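Local coordinates for protein fanconi-associated nuclease 1 homolog (Pseudomonas aeruginosa, PDB 5Y7Q) that belongs to the FAN1 nuclease family, combining helix-turn-helix, SAP and VRR-NUC regions, and is held here in complex with DNA, at residues V88-G92 with T93-E97; P125-E128 with L129-F133; G134-K137 with K138-S142. All blocks are in the same frame, centred on the assembly; numbering follows the deposited sequence.

Interaction 1: residues V88-G92 with T93-E97; sequences VMRKG and TLFRE. With nucleotides of chain B.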
loop_
_atom_site.group_PDB
_atom_site.type_symbol
_atom_site.label_atom_id
_atom_site.label_comp_id
_atom_site.label_asym_id
_atom_site.label_seq_id
_atom_site.Cartn_x
_atom_site.Cartn_y
_atom_site.Cartn_z
ATOM N N VAL A 88 -22.740 -8.565 -2.937
ATOM C CA VAL A 88 -21.761 -7.911 -2.078
ATOM C C VAL A 88 -20.388 -7.915 -2.724
ATOM O O VAL A 88 -19.647 -6.936 -2.637
ATOM C CB VAL A 88 -21.736 -8.601 -0.704
ATOM C CG1 VAL A 88 -20.639 -8.023 0.171
ATOM C CG2 VAL A 88 -23.117 -8.506 -0.018
ATOM N N MET A 89 -20.025 -9.002 -3.392
ATOM C CA MET A 89 -18.682 -9.090 -3.955
ATOM C C MET A 89 -18.539 -8.400 -5.298
ATOM O O MET A 89 -17.415 -8.326 -5.815
ATOM C CB MET A 89 -18.267 -10.549 -4.105
ATOM C CG MET A 89 -18.121 -11.233 -2.783
ATOM S SD MET A 89 -17.693 -12.958 -2.942
ATOM C CE MET A 89 -18.572 -13.383 -4.483
ATOM N N ARG A 90 -19.621 -7.918 -5.897
ATOM C CA ARG A 90 -19.471 -7.206 -7.152
ATOM C C ARG A 90 -19.392 -5.715 -6.866
ATOM O O ARG A 90 -19.622 -5.259 -5.746
ATOM C CB ARG A 90 -20.618 -7.545 -8.113
ATOM C CG ARG A 90 -20.503 -8.912 -8.769
ATOM C CD ARG A 90 -21.814 -9.431 -9.374
ATOM N NE ARG A 90 -22.241 -8.632 -10.528
ATOM C CZ ARG A 90 -22.898 -9.120 -11.580
ATOM N NH1 ARG A 90 -23.197 -10.418 -11.633
ATOM N NH2 ARG A 90 -23.244 -8.314 -12.586
ATOM N N LYS A 91 -19.104 -4.953 -7.913
ATOM C CA LYS A 91 -18.866 -3.522 -7.782
ATOM C C LYS A 91 -20.183 -2.761 -7.739
ATOM O O LYS A 91 -21.150 -3.106 -8.433
ATOM C CB LYS A 91 -18.002 -3.028 -8.951
ATOM C CG LYS A 91 -17.875 -1.515 -9.109
ATOM C CD LYS A 91 -17.117 -0.875 -7.953
ATOM C CE LYS A 91 -15.670 -0.574 -8.338
ATOM N NZ LYS A 91 -15.562 0.489 -9.393
ATOM N N GLY A 92 -20.217 -1.720 -6.916
ATOM C CA GLY A 92 -21.383 -0.870 -6.869
ATOM C C GLY A 92 -22.543 -1.529 -6.160
ATOM O O GLY A 92 -22.474 -2.699 -5.767
ATOM N N THR A 93 -23.589 -0.755 -5.919
ATOM C CA THR A 93 -24.739 -1.254 -5.193
ATOM C C THR A 93 -25.958 -1.579 -6.074
ATOM O O THR A 93 -26.918 -2.162 -5.573
ATOM C CB THR A 93 -25.078 -0.241 -4.096
ATOM O OG1 THR A 93 -25.686 -0.912 -2.992
ATOM C CG2 THR A 93 -25.980 0.854 -4.611
ATOM N N LEU A 94 -25.919 -1.295 -7.376
ATOM C CA LEU A 94 -27.080 -1.385 -8.266
ATOM C C LEU A 94 -26.891 -2.483 -9.308
ATOM O O LEU A 94 -25.842 -2.545 -9.962
ATOM C CB LEU A 94 -27.306 -0.061 -8.981
ATOM C CG LEU A 94 -27.560 1.164 -8.109
ATOM C CD1 LEU A 94 -27.279 2.452 -8.912
ATOM C CD2 LEU A 94 -28.996 1.148 -7.544
ATOM N N PHE A 95 -27.899 -3.336 -9.474
ATOM C CA PHE A 95 -27.800 -4.471 -10.385
ATOM C C PHE A 95 -29.095 -4.646 -11.163
ATOM O O PHE A 95 -30.183 -4.333 -10.674
ATOM C CB PHE A 95 -27.474 -5.763 -9.627
ATOM C CG PHE A 95 -26.219 -5.664 -8.816
ATOM C CD1 PHE A 95 -26.272 -5.372 -7.470
ATOM C CD2 PHE A 95 -24.975 -5.793 -9.420
ATOM C CE1 PHE A 95 -25.126 -5.243 -6.733
ATOM C CE2 PHE A 95 -23.829 -5.669 -8.682
ATOM C CZ PHE A 95 -23.905 -5.394 -7.334
ATOM N N ARG A 96 -28.960 -5.119 -12.396
ATOM C CA ARG A 96 -30.094 -5.482 -13.233
ATOM C C ARG A 96 -30.298 -6.979 -13.134
ATOM O O ARG A 96 -29.330 -7.738 -13.199
ATOM C CB ARG A 96 -29.846 -5.119 -14.696
ATOM C CG ARG A 96 -29.586 -3.662 -15.011
ATOM C CD ARG A 96 -29.070 -3.531 -16.447
ATOM N NE ARG A 96 -29.933 -4.164 -17.457
ATOM C CZ ARG A 96 -30.443 -3.551 -18.530
ATOM N NH1 ARG A 96 -30.195 -2.264 -18.769
ATOM N NH2 ARG A 96 -31.204 -4.232 -19.382
ATOM N N GLU A 97 -31.552 -7.407 -13.008
ATOM C CA GLU A 97 -31.833 -8.830 -12.804
ATOM C C GLU A 97 -31.063 -9.724 -13.782
ATOM O O GLU A 97 -30.543 -10.782 -13.394
ATOM C CB GLU A 97 -33.341 -9.080 -12.922
ATOM C CG GLU A 97 -33.744 -10.496 -12.600
ATOM C CD GLU A 97 -35.243 -10.654 -12.514
ATOM O OE1 GLU A 97 -35.837 -11.250 -13.441
ATOM O OE2 GLU A 97 -35.829 -10.173 -11.518
ATOM P P DT B 8 -18.986 -6.440 -11.399
ATOM O OP1 DT B 8 -20.482 -6.441 -11.377
ATOM O OP2 DT B 8 -18.222 -5.927 -10.240
ATOM O "O5'" DT B 8 -18.564 -7.906 -11.811
ATOM C "C5'" DT B 8 -18.936 -8.337 -13.091
ATOM C "C4'" DT B 8 -18.524 -9.754 -13.331
ATOM O "O4'" DT B 8 -17.188 -9.773 -13.872
ATOM C "C3'" DT B 8 -18.502 -10.625 -12.091
ATOM O "O3'" DT B 8 -19.096 -11.837 -12.407
ATOM C "C2'" DT B 8 -17.002 -10.784 -11.790
ATOM C "C1'" DT B 8 -16.422 -10.734 -13.187
ATOM N N1 DT B 8 -14.957 -10.341 -13.296
ATOM C C2 DT B 8 -14.145 -11.072 -14.137
ATOM O O2 DT B 8 -14.536 -12.039 -14.772
ATOM N N3 DT B 8 -12.846 -10.647 -14.207
ATOM C C4 DT B 8 -12.281 -9.572 -13.543
ATOM O O4 DT B 8 -11.096 -9.261 -13.680
ATOM C C5 DT B 8 -13.173 -8.844 -12.682
ATOM C C7 DT B 8 -12.657 -7.664 -11.921
ATOM C C6 DT B 8 -14.464 -9.250 -12.603
ATOM P P DT B 9 -19.577 -12.841 -11.264
ATOM O OP1 DT B 9 -20.898 -13.257 -11.780
ATOM O OP2 DT B 9 -19.344 -12.318 -9.895
ATOM O "O5'" DT B 9 -18.586 -14.059 -11.431
ATOM C "C5'" DT B 9 -18.381 -14.599 -12.723
ATOM C "C4'" DT B 9 -17.336 -15.687 -12.688
ATOM O "O4'" DT B 9 -16.037 -15.113 -12.969
ATOM C "C3'" DT B 9 -17.216 -16.411 -11.341
ATOM O "O3'" DT B 9 -17.175 -17.791 -11.554
ATOM C "C2'" DT B 9 -15.896 -15.902 -10.772
ATOM C "C1'" DT B 9 -15.096 -15.584 -12.030
ATOM N N1 DT B 9 -14.067 -14.509 -11.825
ATOM C C2 DT B 9 -12.833 -14.609 -12.444
ATOM O O2 DT B 9 -12.513 -15.541 -13.174
ATOM N N3 DT B 9 -11.979 -13.570 -12.174
ATOM C C4 DT B 9 -12.223 -12.470 -11.362
ATOM O O4 DT B 9 -11.388 -11.586 -11.174
ATOM C C5 DT B 9 -13.521 -12.441 -10.740
ATOM C C7 DT B 9 -13.893 -11.308 -9.845
ATOM C C6 DT B 9 -14.371 -13.441 -11.003
#
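Past the end of helix 78-89 the backbone swings through Gly92, whose positive phi of 74° glycine adopts easily, and doubles back so that Phe95 lies beside Arg90, Lys91 and Gly92. The Phe95 ring fills this bend: its CZ is 3.4 Å from Gly92 O, and CE2 is 3.7 Å from Lys91 O. The same CE2 meets Arg90 CB at 3.8 Å. Ring and guanidinium planes stand 86° apart, so the two groups are not stacked. A bend at chi3 lets Arg90 NE donate a hydrogen bond to OP1 of DT8 of chain B at 2.9 Å. Lys91 N donates another to OP2 of the same phosphate, at 2.7 Å with an angle of 154° at the hydrogen, and OP1 also lies at the edge of the Phe95 ring. At the far end of Arg90, NH1 bonds to Lys99 O and Tyr102 OH, whereas Lys91 NZ pairs with another DNA phosphate. Strand 94-96 is an outer strand of a three-stranded antiparallel sheet; Thr93 and Phe95 bond through their backbones to Leu187 and Tyr185 of strand 184-187, and Leu94 packs on helix 129-135.

Interaction 2: residues P125-E128 with L129-F133; sequences PTLE and LAQLF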
loop_
_atom_site.group_PDB
_atom_site.type_symbol
_atom_site.label_atom_id
_atom_site.label_comp_id
_atom_site.label_asym_id
_atom_site.label_seq_id
_atom_site.Cartn_x
_atom_site.Cartn_y
_atom_site.Cartn_z
ATOM N N PRO A 125 -35.545 1.116 -6.440
ATOM C CA PRO A 125 -34.955 2.226 -5.692
ATOM C C PRO A 125 -35.127 3.520 -6.468
ATOM O O PRO A 125 -35.670 3.547 -7.570
ATOM C CB PRO A 125 -33.487 1.851 -5.636
ATOM C CG PRO A 125 -33.285 1.222 -6.994
ATOM C CD PRO A 125 -34.521 0.399 -7.227
ATOM N N THR A 126 -34.598 4.591 -5.890
ATOM C CA THR A 126 -34.620 5.902 -6.517
ATOM C C THR A 126 -33.249 6.189 -7.115
ATOM O O THR A 126 -32.221 5.974 -6.461
ATOM C CB THR A 126 -35.013 6.976 -5.510
ATOM O OG1 THR A 126 -36.289 6.644 -4.962
ATOM C CG2 THR A 126 -35.110 8.321 -6.187
ATOM N N LEU A 127 -33.234 6.657 -8.359
ATOM C CA LEU A 127 -32.010 6.750 -9.138
ATOM C C LEU A 127 -31.730 8.195 -9.522
ATOM O O LEU A 127 -32.617 8.894 -10.029
ATOM C CB LEU A 127 -32.102 5.860 -10.381
ATOM C CG LEU A 127 -32.228 4.355 -10.080
ATOM C CD1 LEU A 127 -32.718 3.530 -11.282
ATOM C CD2 LEU A 127 -30.895 3.803 -9.564
ATOM N N GLU A 128 -30.507 8.644 -9.232
ATOM C CA GLU A 128 -29.943 9.809 -9.895
ATOM C C GLU A 128 -29.640 9.462 -11.347
ATOM O O GLU A 128 -29.386 8.302 -11.695
ATOM C CB GLU A 128 -28.680 10.278 -9.177
ATOM C CG GLU A 128 -28.955 10.929 -7.836
ATOM C CD GLU A 128 -29.619 12.300 -7.976
ATOM O OE1 GLU A 128 -29.345 12.991 -8.987
ATOM O OE2 GLU A 128 -30.412 12.688 -7.081
ATOM N N LEU A 129 -29.693 10.486 -12.202
ATOM C CA LEU A 129 -29.500 10.278 -13.631
ATOM C C LEU A 129 -28.217 9.519 -13.912
ATOM O O LEU A 129 -28.180 8.651 -14.795
ATOM C CB LEU A 129 -29.480 11.621 -14.336
ATOM C CG LEU A 129 -29.248 11.638 -15.839
ATOM C CD1 LEU A 129 -30.100 10.625 -16.593
ATOM C CD2 LEU A 129 -29.577 13.037 -16.265
ATOM N N ALA A 130 -27.159 9.820 -13.156
ATOM C CA ALA A 130 -25.886 9.123 -13.330
ATOM C C ALA A 130 -26.027 7.630 -13.056
ATOM O O ALA A 130 -25.438 6.802 -13.766
ATOM C CB ALA A 130 -24.834 9.739 -12.417
ATOM N N GLN A 131 -26.814 7.266 -12.030
ATOM C CA GLN A 131 -26.991 5.853 -11.700
ATOM C C GLN A 131 -27.814 5.152 -12.766
ATOM O O GLN A 131 -27.526 4.004 -13.139
ATOM C CB GLN A 131 -27.659 5.705 -10.336
ATOM C CG GLN A 131 -27.331 6.786 -9.316
ATOM C CD GLN A 131 -28.029 6.538 -7.978
ATOM O OE1 GLN A 131 -28.718 7.406 -7.442
ATOM N NE2 GLN A 131 -27.862 5.349 -7.446
ATOM N N LEU A 132 -28.848 5.837 -13.255
ATOM C CA LEU A 132 -29.574 5.376 -14.431
ATOM C C LEU A 132 -28.618 5.106 -15.574
ATOM O O LEU A 132 -28.766 4.118 -16.300
ATOM C CB LEU A 132 -30.607 6.420 -14.843
ATOM C CG LEU A 132 -31.407 6.100 -16.094
ATOM C CD1 LEU A 132 -32.235 4.873 -15.836
ATOM C CD2 LEU A 132 -32.298 7.275 -16.480
ATOM N N PHE A 133 -27.607 5.963 -15.726
ATOM C CA PHE A 133 -26.625 5.777 -16.786
ATOM C C PHE A 133 -25.733 4.584 -16.519
ATOM O O PHE A 133 -25.246 3.955 -17.464
ATOM C CB PHE A 133 -25.789 7.039 -16.956
ATOM C CG PHE A 133 -26.256 7.892 -18.077
ATOM C CD1 PHE A 133 -27.524 8.447 -18.050
ATOM C CD2 PHE A 133 -25.450 8.111 -19.182
ATOM C CE1 PHE A 133 -27.966 9.223 -19.097
ATOM C CE2 PHE A 133 -25.891 8.880 -20.232
ATOM C CZ PHE A 133 -27.149 9.437 -20.191
#
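Glu128 and Gln131 carry this contact, three residues apart where the chain passes from strand 126-127 into helix 129-135. The amide of Gln131 reaches back over the start of the helix: its OE1 accepts the backbone N-H of Glu128 at 2.8 Å, and the angle of 170° at the hydrogen makes the bond nearly straight. The donor lies 42° out of the carbonyl plane, however, so the approach is from above the amide and not along a lone pair. Gln131 gets there with CG anti to its carbonyl carbon, chi1 near -32°, and an extended chain beyond CG. On the way OE1 also comes within 3.4 Å of Glu128 CB.

In motif terms Glu128 is the N-cap residue and Gln131 the third residue of the helix, so this bond is one half of a capping box. The reciprocal half is missing, since the end of the Glu128 side chain leads away, while its CB and CG stay near Gln131 OE1. Glu128 O instead starts the helical bonding, accepting Leu132 N at 3.0 Å, with Gln131 N as a second, weak donor. The segment belongs to the SAP-domain region of the sequence, in which the short, weakly bonded strand 126-127, which precedes this helix, pairs antiparallel with strand 171-172.

Leu127 supplies the apolar part. Its CD2 touches Gln131 CB at 3.8 Å and passes 4.0 Å from NE2, the two side chains running obliquely to one another. The backbone of Leu127 is tied to Arg171, and Leu127 O receives a weak bond from Trp176 NE1. Beyond Gln131, Leu127 packs against Leu94 of strand 94-96 and Leu173 of helix 173-176, while Leu132 meets Trp176 and Leu129 meets Leu160 of helix 156-163.

Interaction 3: residues G134-K137 with K138-S142; sequences GLLK and KDELS. With nucleotides of chain D.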
loop_
_atom_site.group_PDB
_atom_site.type_symbol
_atom_site.label_atom_id
_atom_site.label_comp_id
_atom_site.label_asym_id
_atom_site.label_seq_id
_atom_site.Cartn_x
_atom_site.Cartn_y
_atom_site.Cartn_z
ATOM N N GLY A 134 -25.504 4.262 -15.244
ATOM C CA GLY A 134 -24.748 3.063 -14.926
ATOM C C GLY A 134 -25.502 1.797 -15.273
ATOM O O GLY A 134 -24.940 0.859 -15.852
ATOM N N LEU A 135 -26.795 1.759 -14.956
ATOM C CA LEU A 135 -27.576 0.561 -15.240
ATOM C C LEU A 135 -27.828 0.348 -16.738
ATOM O O LEU A 135 -27.907 -0.794 -17.190
ATOM C CB LEU A 135 -28.901 0.630 -14.477
ATOM C CG LEU A 135 -28.718 0.536 -12.965
ATOM C CD1 LEU A 135 -29.755 1.369 -12.233
ATOM C CD2 LEU A 135 -28.770 -0.915 -12.529
ATOM N N LEU A 136 -27.905 1.403 -17.533
ATOM C CA LEU A 136 -28.487 1.300 -18.868
ATOM C C LEU A 136 -27.436 1.264 -19.974
ATOM O O LEU A 136 -26.317 1.773 -19.821
ATOM C CB LEU A 136 -29.439 2.462 -19.129
ATOM C CG LEU A 136 -30.885 2.127 -18.818
ATOM C CD1 LEU A 136 -31.763 3.299 -19.145
ATOM C CD2 LEU A 136 -31.215 0.981 -19.695
ATOM N N LYS A 137 -27.798 0.609 -21.081
ATOM C CA LYS A 137 -26.987 0.637 -22.292
ATOM C C LYS A 137 -27.143 1.969 -23.029
ATOM O O LYS A 137 -28.158 2.664 -22.894
ATOM C CB LYS A 137 -27.372 -0.509 -23.225
ATOM C CG LYS A 137 -26.832 -1.871 -22.841
ATOM C CD LYS A 137 -27.442 -2.949 -23.740
ATOM C CE LYS A 137 -26.682 -4.268 -23.655
ATOM N NZ LYS A 137 -25.324 -4.188 -24.278
ATOM N N LYS A 138 -26.122 2.316 -23.828
ATOM C CA LYS A 138 -26.129 3.602 -24.523
ATOM C C LYS A 138 -27.180 3.645 -25.623
ATOM O O LYS A 138 -27.688 4.720 -25.945
ATOM C CB LYS A 138 -24.747 3.918 -25.104
ATOM C CG LYS A 138 -24.664 5.309 -25.747
ATOM C CD LYS A 138 -23.344 5.558 -26.478
ATOM C CE LYS A 138 -23.400 6.838 -27.320
ATOM N NZ LYS A 138 -22.092 7.158 -27.975
ATOM N N ASP A 139 -27.512 2.500 -26.222
ATOM C CA ASP A 139 -28.614 2.467 -27.180
ATOM C C ASP A 139 -29.928 2.816 -26.505
ATOM O O ASP A 139 -30.636 3.737 -26.929
ATOM C CB ASP A 139 -28.703 1.090 -27.830
ATOM C CG ASP A 139 -27.798 0.962 -29.028
ATOM O OD1 ASP A 139 -27.784 1.896 -29.864
ATOM O OD2 ASP A 139 -27.100 -0.071 -29.124
ATOM N N GLU A 140 -30.267 2.081 -25.443
ATOM C CA GLU A 140 -31.485 2.358 -24.694
ATOM C C GLU A 140 -31.550 3.817 -24.256
ATOM O O GLU A 140 -32.604 4.453 -24.355
ATOM C CB GLU A 140 -31.571 1.424 -23.486
ATOM C CG GLU A 140 -30.770 0.142 -23.655
ATOM C CD GLU A 140 -31.120 -0.893 -22.607
ATOM O OE1 GLU A 140 -32.320 -0.971 -22.254
ATOM O OE2 GLU A 140 -30.210 -1.613 -22.127
ATOM N N LEU A 141 -30.423 4.370 -23.790
ATOM C CA LEU A 141 -30.408 5.752 -23.313
ATOM C C LEU A 141 -30.532 6.743 -24.459
ATOM O O LEU A 141 -31.149 7.803 -24.309
ATOM C CB LEU A 141 -29.128 6.010 -22.527
ATOM C CG LEU A 141 -29.204 5.479 -21.111
ATOM C CD1 LEU A 141 -27.830 5.450 -20.502
ATOM C CD2 LEU A 141 -30.135 6.375 -20.319
ATOM N N SER A 142 -29.918 6.423 -25.597
ATOM C CA SER A 142 -30.028 7.255 -26.786
ATOM C C SER A 142 -31.477 7.352 -27.238
ATOM O O SER A 142 -31.967 8.442 -27.561
ATOM C CB SER A 142 -29.154 6.671 -27.898
ATOM O OG SER A 142 -28.134 7.572 -28.287
ATOM P P DA D 20 -22.983 0.514 -23.243
ATOM O OP1 DA D 20 -23.693 1.187 -22.133
ATOM O OP2 DA D 20 -23.677 -0.035 -24.428
ATOM O "O5'" DA D 20 -21.913 1.524 -23.777
ATOM C "C5'" DA D 20 -20.744 0.988 -24.249
ATOM C "C4'" DA D 20 -19.589 1.910 -24.039
ATOM O "O4'" DA D 20 -18.412 1.198 -24.442
ATOM C "C3'" DA D 20 -19.603 3.119 -24.947
ATOM O "O3'" DA D 20 -18.608 4.051 -24.514
ATOM C "C2'" DA D 20 -19.237 2.465 -26.276
ATOM C "C1'" DA D 20 -18.235 1.384 -25.836
ATOM N N9 DA D 20 -18.397 0.092 -26.510
ATOM C C8 DA D 20 -19.557 -0.582 -26.761
ATOM N N7 DA D 20 -19.380 -1.727 -27.375
ATOM C C5 DA D 20 -18.008 -1.809 -27.547
ATOM C C6 DA D 20 -17.168 -2.785 -28.140
ATOM N N6 DA D 20 -17.622 -3.922 -28.699
ATOM N N1 DA D 20 -15.832 -2.539 -28.138
ATOM C C2 DA D 20 -15.391 -1.410 -27.579
ATOM N N3 DA D 20 -16.078 -0.433 -27.000
ATOM C C4 DA D 20 -17.391 -0.695 -27.015
ATOM P P DC D 19 -23.804 -5.938 -22.042
ATOM O OP1 DC D 19 -24.905 -5.430 -21.192
ATOM O OP2 DC D 19 -24.068 -6.642 -23.321
ATOM O "O5'" DC D 19 -22.879 -4.685 -22.361
ATOM C "C5'" DC D 19 -22.253 -4.017 -21.292
ATOM C "C4'" DC D 19 -21.544 -2.778 -21.778
ATOM O "O4'" DC D 19 -20.259 -3.123 -22.356
ATOM C "C3'" DC D 19 -22.283 -1.986 -22.842
ATOM O "O3'" DC D 19 -22.050 -0.619 -22.606
ATOM C "C2'" DC D 19 -21.618 -2.456 -24.135
ATOM C "C1'" DC D 19 -20.182 -2.646 -23.682
ATOM N N1 DC D 19 -19.443 -3.650 -24.455
ATOM C C2 DC D 19 -18.064 -3.530 -24.570
ATOM O O2 DC D 19 -17.514 -2.563 -24.042
ATOM N N3 DC D 19 -17.377 -4.469 -25.255
ATOM C C4 DC D 19 -18.030 -5.497 -25.805
ATOM N N4 DC D 19 -17.318 -6.403 -26.483
ATOM C C5 DC D 19 -19.444 -5.639 -25.687
ATOM C C6 DC D 19 -20.103 -4.704 -25.004
ATOM P P DA D 21 -18.639 5.594 -24.982
ATOM O OP1 DA D 21 -18.333 6.479 -23.831
ATOM O OP2 DA D 21 -19.856 5.806 -25.806
ATOM O "O5'" DA D 21 -17.391 5.704 -25.955
ATOM C "C5'" DA D 21 -17.545 5.339 -27.282
ATOM C "C4'" DA D 21 -16.215 5.027 -27.907
ATOM O "O4'" DA D 21 -16.064 3.590 -27.988
ATOM C "C3'" DA D 21 -16.090 5.569 -29.312
ATOM O "O3'" DA D 21 -14.881 6.244 -29.493
ATOM C "C2'" DA D 21 -16.199 4.353 -30.216
ATOM C "C1'" DA D 21 -15.876 3.175 -29.320
ATOM N N9 DA D 21 -16.760 2.041 -29.594
ATOM C C8 DA D 21 -18.103 1.976 -29.363
ATOM N N7 DA D 21 -18.658 0.848 -29.745
ATOM C C5 DA D 21 -17.612 0.131 -30.288
ATOM C C6 DA D 21 -17.543 -1.148 -30.870
ATOM N N6 DA D 21 -18.601 -1.962 -30.998
ATOM N N1 DA D 21 -16.337 -1.566 -31.306
ATOM C C2 DA D 21 -15.278 -0.758 -31.167
ATOM N N3 DA D 21 -15.220 0.460 -30.636
ATOM C C4 DA D 21 -16.431 0.851 -30.210
#
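Leu136 and Leu141 form the close-packed side of this turn, in which the chain leaves helix 129-135 and enters helix 138-144. Leu136 CB lies 3.6 Å from Leu141 CG, and the branches continue the contact, Leu136 CD1 meeting Leu141 CD2 at 3.7 Å. The other branch of Leu136, CD2, rests against the carboxylate of Glu140, 3.4 Å from OE1. Glu140 is held with a chi1 of only -24°, which folds its extended chain back toward the helix start. There OE2 accepts a weak bond from Lys137 N, the N-H...O angle being 151°. The same carboxylate forms a long, weak ion pair with Arg96, and Leu136 and Glu140 both touch Phe180, so this side faces protein. The backbone adds one firm link, Leu141 N to Lys137 O at 3.0 Å.

The opposite character appears in the two lysines, whose ends lead away from the packed leucines to the DNA. Lys137 stretches out until a bend at chi4 (-70°) brings NZ to the DC19 phosphate group of chain D, 3.1 Å from O5', with a weak second bond to OP2. Lys138 N lies 3.2 Å from OP1 of DA20 and reaches its OP2 as well, but both bonds are weak. Lys138 extends fully, so that NZ approaches OP2 of DA21 at 3.4 Å, again weakly; the stronger partner of that NZ is Leu154 O.

Lys137 occupies the N-cap position and Glu140 is the third residue of the helix, giving a weak, one-sided version of the capping-box bond, without the reciprocal bond from the N-cap side chain. Lys138 N and the ends of Lys137 and Lys138 reach, mostly by weak bonds, the phosphates of DC19, DA20 and DA21 of chain D, an arrangement consistent with a DNA-binding SAP domain.

From the N terminus the three contacts follow in series, none nested in or crossing another. Interaction 1 closes the bend between helix 78-89 and strand 94-96, interaction 2 the entry to helix 129-135, and interaction 3 the turn from that helix into helix 138-144. Interactions 2 and 3 share helix 129-135, with centres about 12 Å apart, and join where Phe133 CE1 meets Leu141 CD2 at 3.8 Å. Strand 94-96 binds the helix-turn-helix range to the SAP range: Leu94 CB lies 3.9 Å from Leu135 CD2, and Arg96 NH1 sits 3.1 Å from Leu135 O, a probable hydrogen bond. Interactions 1 and 3 contact different DNA chains, B and D.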